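Local coordinates for solute-binding protein (PDB 2ZYO) that binds maltotetraose in a cleft in this crystal and, as a cyclo/maltodextrin-binding lipoprotein, probably serves sugar uptake across the cell membrane, at residues Leu168-Asn173 against Gln226-Asp231; Tyr175-Leu180 against Asn213-Trp218. All blocks are in the same frame, centred on the assembly; numbering follows the deposited sequence.

Interaction 1: residues Leu168-Asn173 against Gln226-Asp231. With GLC (alpha-D-glucopyranose), chain B.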
loop_
_atom_site.group_PDB
_atom_site.type_symbol
_atom_site.label_atom_id
_atom_site.label_comp_id
_atom_site.label_asym_id
_atom_site.label_seq_id
_atom_site.Cartn_x
_atom_site.Cartn_y
_atom_site.Cartn_z
ATOM N N LEU A 168 -0.945 16.359 12.284
ATOM C CA LEU A 168 0.468 16.014 12.196
ATOM C C LEU A 168 0.619 14.766 11.339
ATOM O O LEU A 168 -0.088 13.783 11.545
ATOM C CB LEU A 168 1.032 15.770 13.599
ATOM C CG LEU A 168 2.469 15.273 13.769
ATOM C CD1 LEU A 168 3.485 16.302 13.289
ATOM C CD2 LEU A 168 2.712 14.930 15.231
ATOM N N PHE A 169 1.533 14.807 10.376
ATOM C CA PHE A 169 1.834 13.626 9.568
ATOM C C PHE A 169 3.220 13.715 8.944
ATOM O O PHE A 169 3.900 14.737 9.082
ATOM C CB PHE A 169 0.731 13.352 8.522
ATOM C CG PHE A 169 0.766 14.254 7.311
ATOM C CD1 PHE A 169 1.195 13.762 6.079
ATOM C CD2 PHE A 169 0.331 15.578 7.389
ATOM C CE1 PHE A 169 1.216 14.578 4.950
ATOM C CE2 PHE A 169 0.349 16.403 6.263
ATOM C CZ PHE A 169 0.792 15.900 5.040
ATOM N N GLU A 170 3.634 12.638 8.277
ATOM C CA GLU A 170 4.932 12.574 7.608
ATOM C C GLU A 170 4.934 13.383 6.316
ATOM O O GLU A 170 5.002 12.822 5.214
ATOM C CB GLU A 170 5.316 11.123 7.320
ATOM C CG GLU A 170 5.899 10.384 8.497
ATOM C CD GLU A 170 6.571 9.096 8.077
ATOM O OE1 GLU A 170 7.581 9.160 7.342
ATOM O OE2 GLU A 170 6.086 8.023 8.480
ATOM N N ALA A 171 4.876 14.706 6.464
ATOM C CA ALA A 171 4.776 15.624 5.328
ATOM C C ALA A 171 6.081 15.765 4.540
ATOM O O ALA A 171 6.138 16.496 3.554
ATOM C CB ALA A 171 4.272 16.992 5.788
ATOM N N ASN A 172 7.124 15.067 4.987
ATOM C CA ASN A 172 8.397 15.021 4.269
ATOM C C ASN A 172 8.617 13.676 3.570
ATOM O O ASN A 172 9.733 13.343 3.165
ATOM C CB ASN A 172 9.562 15.352 5.213
ATOM C CG ASN A 172 9.632 14.421 6.420
ATOM O OD1 ASN A 172 8.800 13.527 6.592
ATOM N ND2 ASN A 172 10.638 14.631 7.263
ATOM N N ASN A 173 7.533 12.919 3.430
ATOM C CA ASN A 173 7.564 11.586 2.838
ATOM C C ASN A 173 6.530 11.511 1.721
ATOM O O ASN A 173 5.332 11.651 1.973
ATOM C CB ASN A 173 7.278 10.538 3.922
ATOM C CG ASN A 173 7.464 9.102 3.440
ATOM O OD1 ASN A 173 7.300 8.789 2.260
ATOM N ND2 ASN A 173 7.788 8.212 4.374
ATOM N N GLN A 226 10.612 20.199 11.104
ATOM C CA GLN A 226 11.238 20.153 9.778
ATOM C C GLN A 226 12.117 18.925 9.504
ATOM O O GLN A 226 12.597 18.742 8.381
ATOM C CB GLN A 226 11.986 21.463 9.494
ATOM C CG GLN A 226 11.047 22.663 9.359
ATOM C CD GLN A 226 11.763 24.003 9.377
ATOM O OE1 GLN A 226 12.876 24.140 8.869
ATOM N NE2 GLN A 226 11.115 25.008 9.957
ATOM N N SER A 227 12.303 18.080 10.517
ATOM C CA SER A 227 13.049 16.829 10.360
ATOM C C SER A 227 12.307 15.640 10.980
ATOM O O SER A 227 12.922 14.716 11.520
ATOM C CB SER A 227 14.457 16.970 10.951
ATOM O OG SER A 227 15.152 18.049 10.348
ATOM N N LEU A 228 10.979 15.665 10.875
ATOM C CA LEU A 228 10.126 14.650 11.496
ATOM C C LEU A 228 10.279 13.266 10.862
ATOM O O LEU A 228 10.676 13.139 9.702
ATOM C CB LEU A 228 8.654 15.098 11.491
ATOM C CG LEU A 228 7.896 15.237 10.164
ATOM C CD1 LEU A 228 7.340 13.898 9.707
ATOM C CD2 LEU A 228 6.768 16.248 10.285
ATOM N N LYS A 229 9.963 12.240 11.648
ATOM C CA LYS A 229 9.952 10.855 11.187
ATOM C C LYS A 229 8.661 10.175 11.640
ATOM O O LYS A 229 7.846 10.787 12.331
ATOM C CB LYS A 229 11.175 10.102 11.725
ATOM C CG LYS A 229 12.456 10.296 10.912
ATOM C CD LYS A 229 12.747 9.110 9.982
ATOM C CE LYS A 229 11.910 9.129 8.700
ATOM N NZ LYS A 229 12.263 10.257 7.786
ATOM N N ALA A 230 8.481 8.914 11.248
ATOM C CA ALA A 230 7.301 8.132 11.633
ATOM C C ALA A 230 7.066 8.137 13.143
ATOM O O ALA A 230 5.928 8.272 13.601
ATOM C CB ALA A 230 7.416 6.704 11.121
ATOM N N ASP A 231 8.146 8.004 13.911
ATOM C CA ASP A 231 8.042 7.937 15.366
ATOM C C ASP A 231 7.601 9.252 16.006
ATOM O O ASP A 231 6.967 9.245 17.063
ATOM C CB ASP A 231 9.355 7.470 15.990
ATOM C CG ASP A 231 9.186 7.062 17.435
ATOM O OD1 ASP A 231 8.639 5.965 17.685
ATOM O OD2 ASP A 231 9.586 7.844 18.321
HETATM C C1 GLC B . 6.550 3.339 0.959
HETATM C C2 GLC B . 7.241 2.346 0.024
HETATM C C3 GLC B . 8.740 2.315 0.312
HETATM C C4 GLC B . 9.327 3.725 0.208
HETATM C C5 GLC B . 8.555 4.681 1.124
HETATM C C6 GLC B . 8.998 6.122 0.970
HETATM O O2 GLC B . 6.693 1.051 0.213
HETATM O O3 GLC B . 9.389 1.452 -0.609
HETATM O O4 GLC B . 10.697 3.703 0.584
HETATM O O5 GLC B . 7.141 4.632 0.828
HETATM O O6 GLC B . 9.443 6.654 2.208
HETATM O O HOH W 1 9.628 10.911 6.894
HETATM O O HOH W 2 12.951 16.320 6.607
#

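Interaction 2: residues Tyr175-Leu180 against Asn213-Trp218. With GLC (alpha-D-glucopyranose), chain C; GLC (alpha-D-glucopyranose), chain B.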
loop_
_atom_site.group_PDB
_atom_site.type_symbol
_atom_site.label_atom_id
_atom_site.label_comp_id
_atom_site.label_asym_id
_atom_site.label_seq_id
_atom_site.Cartn_x
_atom_site.Cartn_y
_atom_site.Cartn_z
ATOM N N TYR A 175 5.279 9.136 0.028
ATOM C CA TYR A 175 4.223 8.142 0.196
ATOM C C TYR A 175 2.972 8.779 0.819
ATOM O O TYR A 175 1.842 8.483 0.417
ATOM C CB TYR A 175 4.691 6.940 1.035
ATOM C CG TYR A 175 3.558 5.971 1.281
ATOM C CD1 TYR A 175 3.209 5.024 0.319
ATOM C CD2 TYR A 175 2.799 6.038 2.450
ATOM C CE1 TYR A 175 2.145 4.152 0.523
ATOM C CE2 TYR A 175 1.732 5.172 2.665
ATOM C CZ TYR A 175 1.411 4.234 1.695
ATOM O OH TYR A 175 0.355 3.381 1.905
ATOM N N TYR A 176 3.192 9.659 1.793
ATOM C CA TYR A 176 2.107 10.287 2.538
ATOM C C TYR A 176 1.549 11.520 1.836
ATOM O O TYR A 176 0.342 11.771 1.877
ATOM C CB TYR A 176 2.568 10.634 3.959
ATOM C CG TYR A 176 2.853 9.409 4.801
ATOM C CD1 TYR A 176 1.862 8.849 5.606
ATOM C CD2 TYR A 176 4.108 8.795 4.778
ATOM C CE1 TYR A 176 2.111 7.716 6.373
ATOM C CE2 TYR A 176 4.366 7.656 5.542
ATOM C CZ TYR A 176 3.364 7.127 6.339
ATOM O OH TYR A 176 3.605 6.006 7.101
ATOM N N THR A 177 2.428 12.271 1.178
ATOM C CA THR A 177 2.043 13.528 0.543
ATOM C C THR A 177 1.526 13.345 -0.878
ATOM O O THR A 177 1.128 14.317 -1.521
ATOM C CB THR A 177 3.216 14.519 0.499
ATOM O OG1 THR A 177 4.271 13.963 -0.291
ATOM C CG2 THR A 177 3.725 14.808 1.897
ATOM N N TYR A 178 1.522 12.106 -1.369
ATOM C CA TYR A 178 1.071 11.841 -2.736
ATOM C C TYR A 178 -0.260 12.513 -3.075
ATOM O O TYR A 178 -0.406 13.076 -4.164
ATOM C CB TYR A 178 0.989 10.341 -3.026
ATOM C CG TYR A 178 0.491 10.047 -4.425
ATOM C CD1 TYR A 178 1.271 10.352 -5.539
ATOM C CD2 TYR A 178 -0.766 9.482 -4.634
ATOM C CE1 TYR A 178 0.820 10.092 -6.826
ATOM C CE2 TYR A 178 -1.227 9.222 -5.919
ATOM C CZ TYR A 178 -0.428 9.529 -7.008
ATOM O OH TYR A 178 -0.871 9.272 -8.289
ATOM N N PHE A 179 -1.217 12.472 -2.145
ATOM C CA PHE A 179 -2.542 13.046 -2.402
ATOM C C PHE A 179 -2.480 14.525 -2.779
ATOM O O PHE A 179 -3.296 14.998 -3.567
ATOM C CB PHE A 179 -3.522 12.783 -1.244
ATOM C CG PHE A 179 -3.372 13.718 -0.070
ATOM C CD1 PHE A 179 -4.209 14.823 0.065
ATOM C CD2 PHE A 179 -2.413 13.480 0.912
ATOM C CE1 PHE A 179 -4.086 15.687 1.155
ATOM C CE2 PHE A 179 -2.276 14.340 2.005
ATOM C CZ PHE A 179 -3.117 15.446 2.128
ATOM N N LEU A 180 -1.496 15.238 -2.228
ATOM C CA LEU A 180 -1.295 16.652 -2.552
ATOM C C LEU A 180 -0.824 16.840 -3.991
ATOM O O LEU A 180 -1.221 17.796 -4.657
ATOM C CB LEU A 180 -0.308 17.305 -1.578
ATOM C CG LEU A 180 -0.725 17.369 -0.103
ATOM C CD1 LEU A 180 0.445 17.777 0.784
ATOM C CD2 LEU A 180 -1.903 18.313 0.099
ATOM N N ASN A 213 4.328 22.902 -3.398
ATOM C CA ASN A 213 3.946 24.156 -2.747
ATOM C C ASN A 213 3.031 23.911 -1.549
ATOM O O ASN A 213 3.108 24.622 -0.543
ATOM C CB ASN A 213 3.263 25.106 -3.733
ATOM C CG ASN A 213 4.237 25.754 -4.700
ATOM O OD1 ASN A 213 5.451 25.635 -4.560
ATOM N ND2 ASN A 213 3.700 26.445 -5.695
ATOM N N GLU A 214 2.166 22.904 -1.663
ATOM C CA GLU A 214 1.303 22.507 -0.552
ATOM C C GLU A 214 2.130 21.877 0.566
ATOM O O GLU A 214 1.928 22.185 1.739
ATOM C CB GLU A 214 0.207 21.539 -1.014
ATOM C CG GLU A 214 -0.803 22.139 -1.990
ATOM C CD GLU A 214 -1.913 22.943 -1.318
ATOM O OE1 GLU A 214 -1.699 23.486 -0.211
ATOM O OE2 GLU A 214 -3.010 23.037 -1.910
ATOM N N VAL A 215 3.062 21.001 0.191
ATOM C CA VAL A 215 4.000 20.390 1.138
ATOM C C VAL A 215 4.734 21.467 1.942
ATOM O O VAL A 215 4.800 21.399 3.174
ATOM C CB VAL A 215 5.021 19.470 0.410
ATOM C CG1 VAL A 215 6.133 19.015 1.355
ATOM C CG2 VAL A 215 4.312 18.269 -0.211
ATOM N N GLN A 216 5.266 22.461 1.235
ATOM C CA GLN A 216 5.975 23.585 1.843
ATOM C C GLN A 216 5.133 24.297 2.903
ATOM O O GLN A 216 5.639 24.646 3.970
ATOM C CB GLN A 216 6.416 24.572 0.762
ATOM C CG GLN A 216 7.350 25.669 1.252
ATOM C CD GLN A 216 7.790 26.595 0.139
ATOM O OE1 GLN A 216 6.976 27.045 -0.671
ATOM N NE2 GLN A 216 9.085 26.889 0.092
ATOM N N LYS A 217 3.849 24.496 2.604
ATOM C CA LYS A 217 2.927 25.175 3.520
ATOM C C LYS A 217 2.789 24.471 4.869
ATOM O O LYS A 217 2.564 25.120 5.893
ATOM C CB LYS A 217 1.556 25.352 2.866
ATOM C CG LYS A 217 1.504 26.478 1.840
ATOM C CD LYS A 217 0.233 26.420 1.001
ATOM C CE LYS A 217 -1.013 26.726 1.820
ATOM N NZ LYS A 217 -2.247 26.481 1.025
ATOM N N TRP A 218 2.932 23.148 4.873
ATOM C CA TRP A 218 2.864 22.377 6.113
ATOM C C TRP A 218 4.003 22.715 7.074
ATOM O O TRP A 218 3.868 22.559 8.286
ATOM C CB TRP A 218 2.811 20.875 5.821
ATOM C CG TRP A 218 1.433 20.436 5.455
ATOM C CD1 TRP A 218 0.924 20.291 4.197
ATOM C CD2 TRP A 218 0.368 20.115 6.360
ATOM N NE1 TRP A 218 -0.389 19.887 4.260
ATOM C CE2 TRP A 218 -0.756 19.772 5.575
ATOM C CE3 TRP A 218 0.258 20.075 7.756
ATOM C CZ2 TRP A 218 -1.979 19.396 6.141
ATOM C CZ3 TRP A 218 -0.961 19.701 8.319
ATOM C CH2 TRP A 218 -2.062 19.366 7.509
HETATM C C1 GLC C . 3.745 2.115 5.308
HETATM C C2 GLC C . 3.615 1.280 4.008
HETATM C C3 GLC C . 4.853 1.390 3.094
HETATM C C4 GLC C . 5.332 2.836 2.966
HETATM C C5 GLC C . 5.491 3.453 4.353
HETATM C C6 GLC C . 5.962 4.899 4.314
HETATM O O1 GLC C . 4.602 1.519 6.217
HETATM O O2 GLC C . 3.377 -0.090 4.327
HETATM O O3 GLC C . 4.532 0.895 1.800
HETATM O O4 GLC C . 6.595 2.862 2.275
HETATM O O5 GLC C . 4.221 3.440 5.032
HETATM O O6 GLC C . 7.357 4.999 4.562
HETATM C C1 GLC B . 6.550 3.339 0.959
HETATM C C2 GLC B . 7.241 2.346 0.024
HETATM C C3 GLC B . 8.740 2.315 0.312
HETATM C C4 GLC B . 9.327 3.725 0.208
HETATM C C5 GLC B . 8.555 4.681 1.124
HETATM C C6 GLC B . 8.998 6.122 0.970
HETATM O O2 GLC B . 6.693 1.051 0.213
HETATM O O3 GLC B . 9.389 1.452 -0.609
HETATM O O4 GLC B . 10.697 3.703 0.584
HETATM O O5 GLC B . 7.141 4.632 0.828
HETATM O O6 GLC B . 9.443 6.654 2.208
#

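Interaction 1: residues Leu168-Asn173 against Gln226-Asp231
L228 lays CD1 over the bend at E170 and N172: the methyl comes 3.5 Å from CA of E170 and touches OD1 of N172. Its CD2 meets the backbone O of F169 at 3.5 Å. CG of L228 stands between its own backbone N and carbonyl carbon (chi1 67°). The amide of N172 adds a nearly straight hydrogen bond, ND2 to O of L228 at 2.9 Å, the acceptor lying close to the plane of the amide. Water 2 joins that same ND2 to O of Q226. Water 1 donates to OD1 of N172 and to OE1 of E170 and accepts from NZ of K229, so the lysine reaches the carboxylate through solvent. The bend is a type I turn, E170 to N173, leading from strand 165-169 into helix 174-183, whose N-cap is N173. OE1 of E170 also takes ND2 of N173 at 3.1 Å, from above the carboxylate plane. This leaves OD1 of N173 turned to the cap bond with N of Y175 and to O6 of chain B glucose, 3.0 Å away. An alanine in place of E170 would probably leave ND2 of N173 and water 1 without this acceptor, and the amide less firmly set, though its cap bond and sugar contacts remain. The other carboxylate oxygen, OE2, lies 3.2 Å from CB of A230, at the start of helix 230-238.

Interaction 2: residues Tyr175-Leu180 against Asn213-Trp218
OG1 of T177 is gripped twice, by a hydrogen bond with NE2 of H367 and a weak one with O of N173, while the carbon side of the same residue faces helix 206-220. CB of T177 lies 4.0 Å from CG2 of V215, the two side chains crossing at about a right angle. With OG1 between the backbone N and the carbonyl carbon (chi1 62°), CG2 is left beside the backbone N, where it too touches V215. One turn on, L180 makes the largest share of the contact. Its CD1 reaches CG2 of V215 at 4.0 Å and, obliquely, the indole of W218, nearest NE1 at 4.2 Å; CD2 rests on CB of E214. No hydrogen bond joins the two helices, whose local axes pass 9.9 Å apart at 118°. The polar ends turn elsewhere: NE1 of W218 bonds to OH of Y147, and OE2 of E214 pairs with K184. NZ of K217 forms a salt bridge to OE1 of E214 at 3.3 Å, on the syn side but tilted out of the carboxylate plane, so the carboxylate probably balances two positive charges. At the other end of helix 174-183, two tyrosines meet the sugar. C4 of chain C glucose sits 3.9 Å above the centre of the Y175 ring, and CD2 of Y175 in turn stands over the centre of the Y176 face. OH of Y176 is hydrogen-bonded to N247, which should steady that ring as its CE2 packs 3.4 Å from C6 of chain C glucose. T177 and L180 seat this same helix on helix 206-220, and aromatic rings packed against glucose units are characteristic of maltodextrin-binding clefts, here in a solute-binding protein of the periplasmic-binding-protein fold.

Overall arrangement
Interactions 1 and 2 lie side by side, their centres about 11 Å apart. The chain runs from the turn at 168-173 straight into helix 174-183, and from helix 206-220 on to 226-231, so each part of interaction 1 borders a helix of interaction 2. O of A171 comes 3.3 Å from CG1 of V215, and the rings of F169 and W218 pack edge-to-face, CE2 to CE2 at 3.6 Å. Closer to the sugar, OE2 of E170 lies 3.4 Å from CE2 of Y176. Both contacts reach the same chain B glucose: interaction 1 through N173, interaction 2 through Y175, whose CB is 3.4 Å from its O5.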